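Local coordinates for protein phosphoserine aminotransferase SerC (Cytophaga hutchinsonii ATCC 33406, PDB 3FFR) that probably catalyses the reversible pyridoxal-phosphate-dependent transfer of an amino group from glutamate to 3-phosphohydroxypyruvate, giving phosphoserine in serine biosynthesis, at residues 20-25 with 253-258; 29-34 with 244-249; 85-90 with 123-128; 312-317 with 323-328; 316-321 with 354-359. All coordinates share one frame; numbering follows the deposited sequence.

Contact 1: residues 20-25 with 253-258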
# COMPACT_ATOMS: atom_id res chain seq x y z
N ARG A 20 -13.97 -10.27 10.72
CA ARG A 20 -14.55 -11.28 9.80
C ARG A 20 -15.91 -10.84 9.27
O ARG A 20 -16.16 -10.86 8.06
CB ARG A 20 -14.66 -12.66 10.46
CG ARG A 20 -15.18 -13.72 9.53
CD ARG A 20 -15.30 -15.09 10.20
NE ARG A 20 -15.63 -16.04 9.13
CZ ARG A 20 -14.75 -16.83 8.52
NH1 ARG A 20 -13.48 -16.86 8.93
NH2 ARG A 20 -15.18 -17.61 7.53
N GLN A 21 -16.78 -10.41 10.17
CA GLN A 21 -18.11 -10.03 9.69
C GLN A 21 -18.04 -8.76 8.86
O GLN A 21 -18.76 -8.65 7.85
CB GLN A 21 -19.19 -9.99 10.78
CG GLN A 21 -20.59 -9.66 10.19
CD GLN A 21 -21.01 -10.52 8.97
OE1 GLN A 21 -21.14 -11.75 9.06
NE2 GLN A 21 -21.26 -9.85 7.83
N HIS A 22 -17.16 -7.84 9.22
CA HIS A 22 -17.00 -6.60 8.43
C HIS A 22 -16.47 -6.87 7.04
O HIS A 22 -16.84 -6.18 6.08
CB HIS A 22 -16.13 -5.55 9.12
CG HIS A 22 -16.71 -5.01 10.39
ND1 HIS A 22 -18.03 -4.61 10.50
CD2 HIS A 22 -16.13 -4.76 11.58
CE1 HIS A 22 -18.23 -4.15 11.72
NE2 HIS A 22 -17.10 -4.22 12.40
N MSE A 23 -15.61 -7.88 6.92
CA MSE A 23 -15.06 -8.24 5.61
C MSE A 23 -16.17 -8.86 4.75
O MSE A 23 -16.23 -8.70 3.52
CB MSE A 23 -13.90 -9.22 5.73
CG MSE A 23 -13.25 -9.59 4.40
SE MSE A 23 -12.23 -8.12 3.70
CE MSE A 23 -10.56 -8.51 4.64
N ILE A 24 -17.06 -9.60 5.40
CA ILE A 24 -18.18 -10.19 4.64
C ILE A 24 -19.05 -9.06 4.11
O ILE A 24 -19.53 -9.07 2.96
CB ILE A 24 -19.00 -11.19 5.45
CG1 ILE A 24 -18.11 -12.36 5.85
CG2 ILE A 24 -20.17 -11.67 4.63
CD1 ILE A 24 -17.47 -13.02 4.72
N THR A 25 -19.24 -8.05 4.95
CA THR A 25 -19.99 -6.87 4.52
C THR A 25 -19.30 -6.20 3.33
O THR A 25 -19.95 -5.78 2.36
CB THR A 25 -20.17 -5.87 5.65
OG1 THR A 25 -20.87 -6.49 6.73
CG2 THR A 25 -20.97 -4.68 5.19
N GLY A 253 -12.73 2.04 9.39
CA GLY A 253 -13.89 2.82 9.82
C GLY A 253 -14.84 1.96 10.63
O GLY A 253 -15.40 2.42 11.61
N LYS A 254 -14.98 0.69 10.26
CA LYS A 254 -15.87 -0.21 10.99
C LYS A 254 -15.30 -0.54 12.37
O LYS A 254 -16.00 -0.50 13.40
CB LYS A 254 -16.11 -1.51 10.21
CG LYS A 254 -16.93 -1.35 8.93
CD LYS A 254 -18.34 -0.83 9.20
CE LYS A 254 -19.18 -0.77 7.94
NZ LYS A 254 -20.57 -0.29 8.22
N VAL A 255 -14.02 -0.89 12.41
CA VAL A 255 -13.36 -1.26 13.69
C VAL A 255 -13.28 -0.08 14.63
O VAL A 255 -13.52 -0.18 15.84
CB VAL A 255 -11.96 -1.88 13.45
CG1 VAL A 255 -11.10 -1.92 14.72
CG2 VAL A 255 -12.14 -3.30 12.83
N THR A 256 -12.95 1.07 14.07
CA THR A 256 -12.91 2.26 14.93
C THR A 256 -14.31 2.56 15.45
O THR A 256 -14.45 3.05 16.57
CB THR A 256 -12.31 3.49 14.26
OG1 THR A 256 -12.96 3.77 12.99
CG2 THR A 256 -10.80 3.27 14.01
N GLY A 257 -15.34 2.24 14.67
CA GLY A 257 -16.72 2.41 15.15
C GLY A 257 -16.97 1.53 16.36
O GLY A 257 -17.54 1.94 17.41
N ASP A 258 -16.50 0.30 16.24
CA ASP A 258 -16.63 -0.67 17.31
C ASP A 258 -15.88 -0.16 18.55
O ASP A 258 -16.34 -0.27 19.67
CB ASP A 258 -16.07 -2.06 16.90
CG ASP A 258 -16.89 -2.72 15.79
OD1 ASP A 258 -18.13 -2.53 15.79
OD2 ASP A 258 -16.29 -3.44 14.95
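The two helical turns run more nearly antiparallel than parallel, their axes 10.6 Å apart at closest approach and inclined at 139°, with His22 CA 7.0 Å from Lys254 CA. The imidazole of His22 carries the contact. One face of it is covered by Lys254, whose CB sits almost on the ring normal, 3.4 Å from the His22 centroid, in a CH-pi contact. Beyond CB the lysine chain bends at chi2 (-62°), so CG and CD pass over the ND1 side before the amine heads away.

At the ring edge, His22 NE2 donates to Asp258 OD2 over 2.8 Å, with a nearly straight angle of 165° at the hydrogen. The bond uses the syn side of the carboxylate, and ring and carboxylate lie close to coplanar. Asp258 OD2 is gripped a second time by Thr18 OG1, just ahead of helix 19-28, an arrangement that would suit a charged carboxylate. Away from this face, Arg20 forms a salt bridge with Asp28 of the second subunit, and Ile24 packs on Ile24 of that subunit. The His-carboxylate hydrogen bond thus ties helix 246-262 to an N-terminal helix of the dimer interface.

Contact 2: residues 29-34 with 244-249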
# COMPACT_ATOMS: atom_id res chain seq x y z
N GLU A 29 -21.08 -5.66 -0.24
CA GLU A 29 -21.32 -4.29 -0.73
C GLU A 29 -20.45 -3.91 -1.91
O GLU A 29 -20.58 -2.81 -2.46
CB GLU A 29 -21.11 -3.25 0.36
CG GLU A 29 -22.14 -3.42 1.51
CD GLU A 29 -22.10 -2.33 2.57
OE1 GLU A 29 -21.34 -1.35 2.45
OE2 GLU A 29 -22.88 -2.44 3.55
N LYS A 30 -19.57 -4.82 -2.29
CA LYS A 30 -18.63 -4.59 -3.40
C LYS A 30 -17.72 -3.38 -3.18
O LYS A 30 -17.40 -2.63 -4.10
CB LYS A 30 -19.36 -4.53 -4.76
CG LYS A 30 -19.95 -5.88 -5.12
CD LYS A 30 -20.42 -5.91 -6.57
CE LYS A 30 -20.78 -7.34 -7.02
NZ LYS A 30 -21.16 -7.43 -8.45
N ILE A 31 -17.27 -3.23 -1.94
CA ILE A 31 -16.39 -2.14 -1.58
C ILE A 31 -15.11 -2.16 -2.42
O ILE A 31 -14.53 -1.12 -2.70
CB ILE A 31 -16.04 -2.18 -0.04
CG1 ILE A 31 -17.28 -1.96 0.81
CG2 ILE A 31 -14.92 -1.15 0.30
CD1 ILE A 31 -17.93 -0.60 0.63
N GLY A 32 -14.72 -3.35 -2.85
CA GLY A 32 -13.47 -3.54 -3.62
C GLY A 32 -13.61 -3.20 -5.10
O GLY A 32 -12.62 -3.12 -5.86
N VAL A 33 -14.86 -2.93 -5.47
CA VAL A 33 -15.26 -2.66 -6.85
C VAL A 33 -15.55 -1.19 -7.13
O VAL A 33 -15.35 -0.70 -8.24
CB VAL A 33 -16.53 -3.52 -7.21
CG1 VAL A 33 -17.06 -3.21 -8.63
CG2 VAL A 33 -16.21 -5.03 -7.08
N ILE A 34 -16.09 -0.52 -6.12
CA ILE A 34 -16.49 0.89 -6.28
C ILE A 34 -15.29 1.76 -6.62
O ILE A 34 -14.14 1.49 -6.24
CB ILE A 34 -17.27 1.46 -5.04
CG1 ILE A 34 -16.34 1.51 -3.81
CG2 ILE A 34 -18.58 0.65 -4.80
CD1 ILE A 34 -16.92 2.11 -2.57
N PRO A 244 -6.37 3.77 -3.51
CA PRO A 244 -5.87 3.26 -2.24
C PRO A 244 -6.40 1.90 -1.85
O PRO A 244 -7.21 1.32 -2.55
CB PRO A 244 -6.46 4.26 -1.28
CG PRO A 244 -7.80 4.55 -1.83
CD PRO A 244 -7.64 4.52 -3.33
N ASN A 245 -6.01 1.49 -0.65
CA ASN A 245 -6.48 0.22 -0.08
C ASN A 245 -7.84 0.46 0.57
O ASN A 245 -7.97 0.63 1.78
CB ASN A 245 -5.49 -0.32 0.93
CG ASN A 245 -5.86 -1.71 1.41
OD1 ASN A 245 -6.98 -2.19 1.16
ND2 ASN A 245 -4.93 -2.35 2.13
N ALA A 246 -8.86 0.51 -0.28
CA ALA A 246 -10.23 0.74 0.16
C ALA A 246 -10.73 -0.29 1.16
O ALA A 246 -11.52 0.01 2.05
CB ALA A 246 -11.19 0.83 -1.07
N MSE A 247 -10.28 -1.53 0.98
CA MSE A 247 -10.72 -2.61 1.88
C MSE A 247 -10.34 -2.24 3.30
O MSE A 247 -11.16 -2.30 4.25
CB MSE A 247 -10.16 -3.99 1.50
CG MSE A 247 -10.48 -4.40 0.07
SE MSE A 247 -12.40 -4.60 -0.27
CE MSE A 247 -12.71 -6.34 0.35
N ASN A 248 -9.07 -1.84 3.48
CA ASN A 248 -8.61 -1.47 4.81
C ASN A 248 -9.19 -0.16 5.32
O ASN A 248 -9.39 0.01 6.51
CB ASN A 248 -7.08 -1.47 4.98
CG ASN A 248 -6.56 -2.79 5.50
OD1 ASN A 248 -7.32 -3.72 5.78
ND2 ASN A 248 -5.22 -2.87 5.64
N ILE A 249 -9.41 0.80 4.43
CA ILE A 249 -10.05 2.07 4.86
C ILE A 249 -11.46 1.73 5.38
O ILE A 249 -11.93 2.25 6.39
CB ILE A 249 -10.05 3.13 3.74
CG1 ILE A 249 -8.59 3.56 3.46
CG2 ILE A 249 -10.89 4.36 4.16
CD1 ILE A 249 -8.40 4.47 2.20
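Selenium packing makes the closest approach: the SE atom of Met247, a selenomethionine, lies 3.7 Å from Gly32 CA, where the two backbones also come nearest, 6.2 Å between Gly32 CA and Met247 CA. Successive bends in the Met247 chain, at chi2 (-63°) and again at chi3, turn its end in against the loop, so that the closest atoms to SE on the loop are backbone atoms of Gly32.

The aliphatic contacts are looser. Ile31 offers its CG2 branch, which stands 4.3 Å from Met247 SE and 4.4 Å from Ala246 CB; the CG1 branch leads away from the helix segment, and Ile31 also touches Phe250. No hydrogen bond joins the two segments.

Hydrogen bonds instead shape each side separately. Asn245 is the N-cap of helix 246-262: its OD1 accepts from Asn248 N at 3.1 Å, with the donor well above the carbonyl plane, while its ND2 is held by Gly198 O. On the other segment, Lys30 closes helix 19-28 in a Schellman motif with positive phi, and its carbonyl oxygen takes both Val33 N and Ile34 N, curling the loop around Gly32.

Lys30 reaches Glu14 of the second subunit in a salt bridge, which places the loop between helices 19-28 and 39-55 at the dimer interface. Helix 39-55 flanks the site, with Phe41 on Ala246 and Lys40 on Ile31, while Met23 and Ala26 of helix 19-28 pack on Met247.

Contact 3: residues 85-90 with 123-128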
# COMPACT_ATOMS: atom_id res chain seq x y z
N LYS A 85 18.67 18.71 8.54
CA LYS A 85 18.90 17.94 9.76
C LYS A 85 17.69 17.53 10.57
O LYS A 85 16.75 18.29 10.76
CB LYS A 85 19.79 18.76 10.72
CG LYS A 85 21.12 19.29 10.14
CD LYS A 85 22.05 19.79 11.24
CE LYS A 85 23.35 20.29 10.65
NZ LYS A 85 24.32 20.67 11.72
N SER A 86 17.76 16.29 11.02
CA SER A 86 16.77 15.76 11.93
C SER A 86 17.44 15.29 13.22
O SER A 86 18.66 15.20 13.31
CB SER A 86 16.05 14.59 11.29
OG SER A 86 16.98 13.57 10.97
N PHE A 87 16.61 14.99 14.20
CA PHE A 87 17.07 14.48 15.52
C PHE A 87 16.23 13.26 15.84
O PHE A 87 14.99 13.32 15.73
CB PHE A 87 16.91 15.56 16.59
CG PHE A 87 17.18 15.11 18.00
CD1 PHE A 87 16.19 14.49 18.75
CD2 PHE A 87 18.40 15.33 18.58
CE1 PHE A 87 16.45 14.07 20.02
CE2 PHE A 87 18.66 14.92 19.89
CZ PHE A 87 17.70 14.29 20.59
N HIS A 88 16.88 12.17 16.24
CA HIS A 88 16.20 10.93 16.55
C HIS A 88 16.62 10.31 17.87
O HIS A 88 17.78 10.23 18.16
CB HIS A 88 16.53 9.86 15.46
CG HIS A 88 16.17 10.26 14.07
ND1 HIS A 88 15.15 9.65 13.36
CD2 HIS A 88 16.68 11.21 13.25
CE1 HIS A 88 15.04 10.24 12.17
NE2 HIS A 88 15.96 11.19 12.08
N CYS A 89 15.63 9.87 18.64
CA CYS A 89 15.88 9.02 19.82
C CYS A 89 15.90 7.58 19.32
O CYS A 89 14.90 7.09 18.79
CB CYS A 89 14.79 9.18 20.90
SG CYS A 89 15.01 10.69 21.88
N VAL A 90 17.04 6.92 19.50
CA VAL A 90 17.25 5.55 19.00
C VAL A 90 17.55 4.58 20.12
O VAL A 90 18.51 4.79 20.87
CB VAL A 90 18.41 5.54 17.96
CG1 VAL A 90 18.77 4.09 17.53
CG2 VAL A 90 18.04 6.42 16.74
N ALA A 123 15.49 14.49 31.32
CA ALA A 123 16.18 15.55 32.06
C ALA A 123 17.62 15.68 31.55
O ALA A 123 18.21 16.75 31.59
CB ALA A 123 16.18 15.23 33.56
N ASP A 124 18.14 14.57 31.04
CA ASP A 124 19.52 14.45 30.56
C ASP A 124 19.70 14.69 29.06
O ASP A 124 20.81 14.52 28.51
CB ASP A 124 20.04 13.03 30.80
CG ASP A 124 20.14 12.69 32.28
OD1 ASP A 124 20.29 13.61 33.11
OD2 ASP A 124 20.09 11.47 32.58
N ILE A 125 18.62 15.07 28.40
CA ILE A 125 18.66 15.22 26.94
C ILE A 125 18.49 16.65 26.46
O ILE A 125 17.64 17.38 26.96
CB ILE A 125 17.54 14.34 26.31
CG1 ILE A 125 17.74 12.87 26.72
CG2 ILE A 125 17.48 14.49 24.77
CD1 ILE A 125 16.65 11.93 26.18
N THR A 126 19.35 17.05 25.53
CA THR A 126 19.21 18.34 24.87
C THR A 126 19.06 18.06 23.37
O THR A 126 19.43 17.02 22.86
CB THR A 126 20.40 19.27 25.13
OG1 THR A 126 21.59 18.64 24.65
CG2 THR A 126 20.55 19.62 26.62
N VAL A 127 18.47 19.01 22.67
CA VAL A 127 18.25 18.92 21.22
C VAL A 127 18.89 20.12 20.56
O VAL A 127 18.59 21.28 20.93
CB VAL A 127 16.74 18.91 20.88
CG1 VAL A 127 16.53 18.87 19.38
CG2 VAL A 127 16.01 17.74 21.61
N PRO A 128 19.80 19.89 19.59
CA PRO A 128 20.41 21.03 18.92
C PRO A 128 19.38 21.93 18.27
O PRO A 128 18.37 21.47 17.72
CB PRO A 128 21.31 20.40 17.86
CG PRO A 128 21.63 19.04 18.42
CD PRO A 128 20.42 18.60 19.19
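Phe87 CG is swung opposite the backbone N (chi1 173°) and its ring turned roughly perpendicular to the side-chain plane (chi2 -84°), which lays the ring over Val127. In Val127 a chi1 of 178° splits the two methyls across the phenyl: CG2 stands over one face, 4.1 Å from the Phe87 centroid and offset toward the rim in a CH-pi contact, while CG1 approaches Phe87 CG and CD2.

Strand 85-90 belongs to the seven-stranded mixed sheet of the large domain, as in fold type I PLP enzymes, with 108-113 and 133-137 as its neighbours. Segment 123-128 is part of the connection between those two strands and passes across one face of the sheet, where Phe120 joins Ile125. Ser86 and His88 point to the face covered by helix 93-104; there Ser86 OG and His88 NE2 share a hydrogen bond of 2.8 Å, in the imidazole plane.

The residues on both sides of Val127 complete the grip on Phe87. Pro128 CD comes to 3.9 Å from Phe87 CD2, the proline crossing the phenyl at about a right angle. Ile125 CG2 meets the far end of the ring, 4.2 Å from Phe87 CZ, and the carbonyl oxygen of Thr126 lies 3.7 Å from Phe87 CE2, a contact without a hydrogen bond.

Contact 4: residues 312-317 with 323-328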
# COMPACT_ATOMS: atom_id res chain seq x y z
N GLY A 312 10.81 -21.30 20.79
CA GLY A 312 10.33 -22.37 19.91
C GLY A 312 9.73 -23.50 20.74
O GLY A 312 8.71 -24.11 20.38
N GLU A 313 10.37 -23.73 21.88
CA GLU A 313 9.91 -24.78 22.82
C GLU A 313 8.64 -24.34 23.51
O GLU A 313 7.72 -25.13 23.74
CB GLU A 313 10.98 -25.13 23.83
CG GLU A 313 12.09 -25.96 23.23
CD GLU A 313 11.56 -27.23 22.56
OE1 GLU A 313 10.64 -27.87 23.14
OE2 GLU A 313 12.05 -27.58 21.47
N ILE A 314 8.58 -23.06 23.85
CA ILE A 314 7.40 -22.50 24.50
C ILE A 314 6.21 -22.63 23.55
O ILE A 314 5.11 -23.04 23.95
CB ILE A 314 7.63 -21.00 24.93
CG1 ILE A 314 8.70 -20.92 26.04
CG2 ILE A 314 6.32 -20.36 25.40
CD1 ILE A 314 9.27 -19.50 26.27
N ASN A 315 6.42 -22.24 22.31
CA ASN A 315 5.35 -22.27 21.32
C ASN A 315 4.90 -23.70 20.99
O ASN A 315 3.74 -23.95 20.69
CB ASN A 315 5.69 -21.47 20.07
CG ASN A 315 5.43 -19.97 20.28
OD1 ASN A 315 4.45 -19.60 20.95
ND2 ASN A 315 6.30 -19.11 19.73
N LYS A 316 5.83 -24.64 21.10
CA LYS A 316 5.50 -26.06 20.85
C LYS A 316 4.55 -26.54 21.95
O LYS A 316 3.59 -27.26 21.70
CB LYS A 316 6.77 -26.93 20.80
N ILE A 317 4.81 -26.10 23.17
CA ILE A 317 3.97 -26.40 24.33
C ILE A 317 2.59 -25.74 24.21
O ILE A 317 1.56 -26.34 24.56
CB ILE A 317 4.66 -25.98 25.67
CG1 ILE A 317 5.78 -26.99 25.99
CG2 ILE A 317 3.64 -25.91 26.81
CD1 ILE A 317 6.61 -26.60 27.19
N MSE A 323 -2.58 -21.45 20.86
CA MSE A 323 -1.98 -20.13 21.14
C MSE A 323 -0.53 -20.09 20.71
O MSE A 323 0.14 -21.12 20.59
CB MSE A 323 -2.07 -19.78 22.63
CG MSE A 323 -3.52 -19.68 23.14
SE MSE A 323 -3.64 -19.18 25.00
CE MSE A 323 -2.96 -20.83 25.78
N ALA A 324 -0.06 -18.88 20.44
CA ALA A 324 1.35 -18.63 20.12
C ALA A 324 1.75 -17.24 20.58
O ALA A 324 0.93 -16.33 20.57
CB ALA A 324 1.63 -18.79 18.62
N VAL A 325 2.99 -17.11 21.02
CA VAL A 325 3.59 -15.82 21.39
C VAL A 325 4.71 -15.52 20.40
O VAL A 325 5.18 -16.40 19.68
CB VAL A 325 4.13 -15.81 22.84
CG1 VAL A 325 3.01 -16.19 23.80
CG2 VAL A 325 5.33 -16.73 23.00
N GLY A 326 5.13 -14.27 20.36
CA GLY A 326 6.24 -13.92 19.51
C GLY A 326 7.56 -14.26 20.16
O GLY A 326 7.70 -14.31 21.38
N ALA A 327 8.53 -14.54 19.30
CA ALA A 327 9.93 -14.65 19.73
C ALA A 327 10.55 -13.27 19.75
O ALA A 327 10.03 -12.31 19.16
CB ALA A 327 10.71 -15.54 18.76
N GLY A 328 11.64 -13.18 20.49
CA GLY A 328 12.43 -11.97 20.56
C GLY A 328 12.84 -11.51 19.16
O GLY A 328 12.93 -12.27 18.20
O HOH W 1 2.18 -22.30 19.35
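Asn315 and Val325 join a helix to the strand that follows it, in the second half of a beta-alpha-beta crossover: strand 302-307, helix 311-318, then strand 323-327, parallel to the first with 336-340 between them in the five-stranded sheet. The helix and strand segments run almost antiparallel, at 165°, with axes 7.7 Å apart.

The tight part is a pair of hydrogen bonds. The amide of Asn315 faces the backbone of a single residue, Val325, and uses both of its ends. Val325 N donates to Asn315 OD1 over 2.9 Å at a nearly straight 169°, while Asn315 ND2 donates to Val325 O, also over 2.9 Å but more bent. With oxygen and nitrogen both engaged, the amide cannot flip without losing the pair. Its oxygen also rests 3.4 Å from Ala324 CA, and Val325 CG2 closes in beside it.

The contact loosens toward Ile314, whose CG2 lies 4.5 Å from Val325 CG2; both side chains also pack on Ile337 of strand 336-340. Outward, Gly312 and Glu313 are exposed, and Lys316 turns its CB away from the strand, its side chain not modelled beyond that atom. Two residues back along the strand from Val325, a water bridges the backbones, donating to Asn315 O at 2.6 Å and to Met323 O at 2.7 Å.

Contact 5: residues 316-321 with 354-359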
# COMPACT_ATOMS: atom_id res chain seq x y z
N LYS A 316 5.83 -24.64 21.10
CA LYS A 316 5.50 -26.06 20.85
C LYS A 316 4.55 -26.54 21.95
O LYS A 316 3.59 -27.26 21.70
CB LYS A 316 6.77 -26.93 20.80
N ILE A 317 4.81 -26.10 23.17
CA ILE A 317 3.97 -26.40 24.33
C ILE A 317 2.59 -25.74 24.21
O ILE A 317 1.56 -26.34 24.56
CB ILE A 317 4.66 -25.98 25.67
CG1 ILE A 317 5.78 -26.99 25.99
CG2 ILE A 317 3.64 -25.91 26.81
CD1 ILE A 317 6.61 -26.60 27.19
N LEU A 318 2.57 -24.51 23.68
CA LEU A 318 1.31 -23.75 23.52
C LEU A 318 0.45 -24.19 22.34
O LEU A 318 -0.77 -24.00 22.31
CB LEU A 318 1.61 -22.25 23.35
CG LEU A 318 2.23 -21.46 24.50
CD1 LEU A 318 2.41 -20.02 24.04
CD2 LEU A 318 1.33 -21.54 25.74
N GLU A 319 1.09 -24.85 21.39
CA GLU A 319 0.40 -25.23 20.15
C GLU A 319 -0.89 -26.03 20.37
O GLU A 319 -1.91 -25.71 19.77
CB GLU A 319 1.33 -25.97 19.19
CG GLU A 319 0.80 -26.01 17.77
CD GLU A 319 1.74 -26.75 16.83
OE1 GLU A 319 2.62 -27.50 17.32
OE2 GLU A 319 1.58 -26.59 15.59
N PRO A 320 -0.86 -27.09 21.21
CA PRO A 320 -2.06 -27.89 21.44
C PRO A 320 -3.20 -27.10 22.09
O PRO A 320 -4.37 -27.52 22.06
CB PRO A 320 -1.59 -28.99 22.41
CG PRO A 320 -0.12 -29.05 22.24
CD PRO A 320 0.33 -27.68 21.85
N PHE A 321 -2.82 -25.96 22.66
CA PHE A 321 -3.75 -25.05 23.33
C PHE A 321 -4.20 -23.91 22.41
O PHE A 321 -4.87 -22.96 22.85
CB PHE A 321 -3.13 -24.46 24.57
CG PHE A 321 -2.84 -25.48 25.64
CD1 PHE A 321 -3.82 -25.82 26.55
CD2 PHE A 321 -1.61 -26.11 25.69
CE1 PHE A 321 -3.58 -26.79 27.54
CE2 PHE A 321 -1.36 -27.08 26.71
CZ PHE A 321 -2.36 -27.41 27.61
N VAL A 354 -1.98 -16.99 30.21
CA VAL A 354 -1.22 -16.92 31.47
C VAL A 354 -1.38 -18.23 32.27
O VAL A 354 -0.42 -18.76 32.83
CB VAL A 354 -1.59 -15.68 32.31
CG1 VAL A 354 -0.96 -15.74 33.73
CG2 VAL A 354 -1.12 -14.40 31.58
N GLN A 355 -2.59 -18.76 32.27
CA GLN A 355 -2.84 -19.97 33.03
C GLN A 355 -2.08 -21.14 32.44
O GLN A 355 -1.55 -22.00 33.16
CB GLN A 355 -4.33 -20.30 33.07
CG GLN A 355 -4.63 -21.71 33.57
CD GLN A 355 -6.09 -22.04 33.41
OE1 GLN A 355 -6.95 -21.49 34.12
NE2 GLN A 355 -6.40 -22.95 32.47
N THR A 356 -2.01 -21.14 31.12
CA THR A 356 -1.35 -22.23 30.40
C THR A 356 0.14 -22.13 30.64
O THR A 356 0.82 -23.12 30.91
CB THR A 356 -1.71 -22.22 28.90
OG1 THR A 356 -3.13 -22.34 28.76
CG2 THR A 356 -1.01 -23.34 28.17
N LEU A 357 0.65 -20.90 30.59
CA LEU A 357 2.09 -20.69 30.82
C LEU A 357 2.46 -21.11 32.25
O LEU A 357 3.50 -21.74 32.49
CB LEU A 357 2.47 -19.23 30.61
CG LEU A 357 2.49 -18.80 29.13
CD1 LEU A 357 2.72 -17.29 29.04
CD2 LEU A 357 3.56 -19.55 28.31
N LYS A 358 1.61 -20.75 33.18
CA LYS A 358 1.87 -21.06 34.59
C LYS A 358 1.93 -22.54 34.84
O LYS A 358 2.79 -23.04 35.59
CB LYS A 358 0.77 -20.48 35.48
CG LYS A 358 0.81 -18.97 35.54
CD LYS A 358 -0.44 -18.38 36.15
CE LYS A 358 -0.64 -18.78 37.59
NZ LYS A 358 -1.83 -18.05 38.13
N GLU A 359 1.02 -23.22 34.18
CA GLU A 359 0.85 -24.66 34.38
C GLU A 359 1.89 -25.49 33.68
O GLU A 359 2.37 -26.47 34.24
CB GLU A 359 -0.55 -25.10 33.95
CG GLU A 359 -1.66 -24.58 34.86
CD GLU A 359 -3.06 -25.08 34.46
OE1 GLU A 359 -3.17 -25.84 33.48
OE2 GLU A 359 -4.05 -24.71 35.14
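The phenyl ring of Phe321 carries Thr356 CG2 on one face, 3.8 Å from the ring centroid and 14° off the ring normal, a CH-pi contact shifted toward the rim on the side of CG and CD2. At the ring's edge, in its plane, lies the carbonyl oxygen of Ile317, one helical turn earlier in the same segment, at 3.4 Å from Phe321 CD2.

Thr356 divides its two branches by chemistry. With chi1 at -59°, CG2 is placed opposite the backbone N and aimed across the interface, while OG1 stays beside its own helix and is hydrogen-bonded to Lys352 O. The polar end is thereby occupied within helix 347-360, leaving a methyl to meet the aromatic ring.

Leu318 fills the next position through one methyl, CD2, which reaches Thr356 CG2 at 3.8 Å and Leu357 CD2 at 3.9 Å. No hydrogen bond crosses between the two segments, although Lys352 NZ, one turn before Thr356, holds Phe321 O.

Leu318 and Thr356 also touch Val325 and Met323 of strand 323-327, respectively, so helices 311-318 and 347-360 lie side by side against that strand. Behind them, Tyr281 of helix 264-284 packs on Leu357. Helices laid on a mixed sheet in this way fit the small C-terminal domain of fold type I aminotransferases.

Along the chain, contact 1 spans the widest loop; contact 2 lies within it and contact 3 within contact 2, while contacts 4 and 5 come after these and start from the same stretch of chain. Contacts 1 and 2 share helix 246-262, with centres 12 Å apart, and meet where Met23 SE lies 3.8 Å from Met247 CE; both touch the second subunit. Contact 3 sits across the chain's centre, about 40 Å from contact 1 between centres, on the seven-stranded sheet. Contacts 4 and 5 share helix 311-318, their centres 9 Å apart beside the five-stranded sheet. The set therefore samples three separate regions: the dimer-facing helices, the large-domain sheet and the small C-terminal domain.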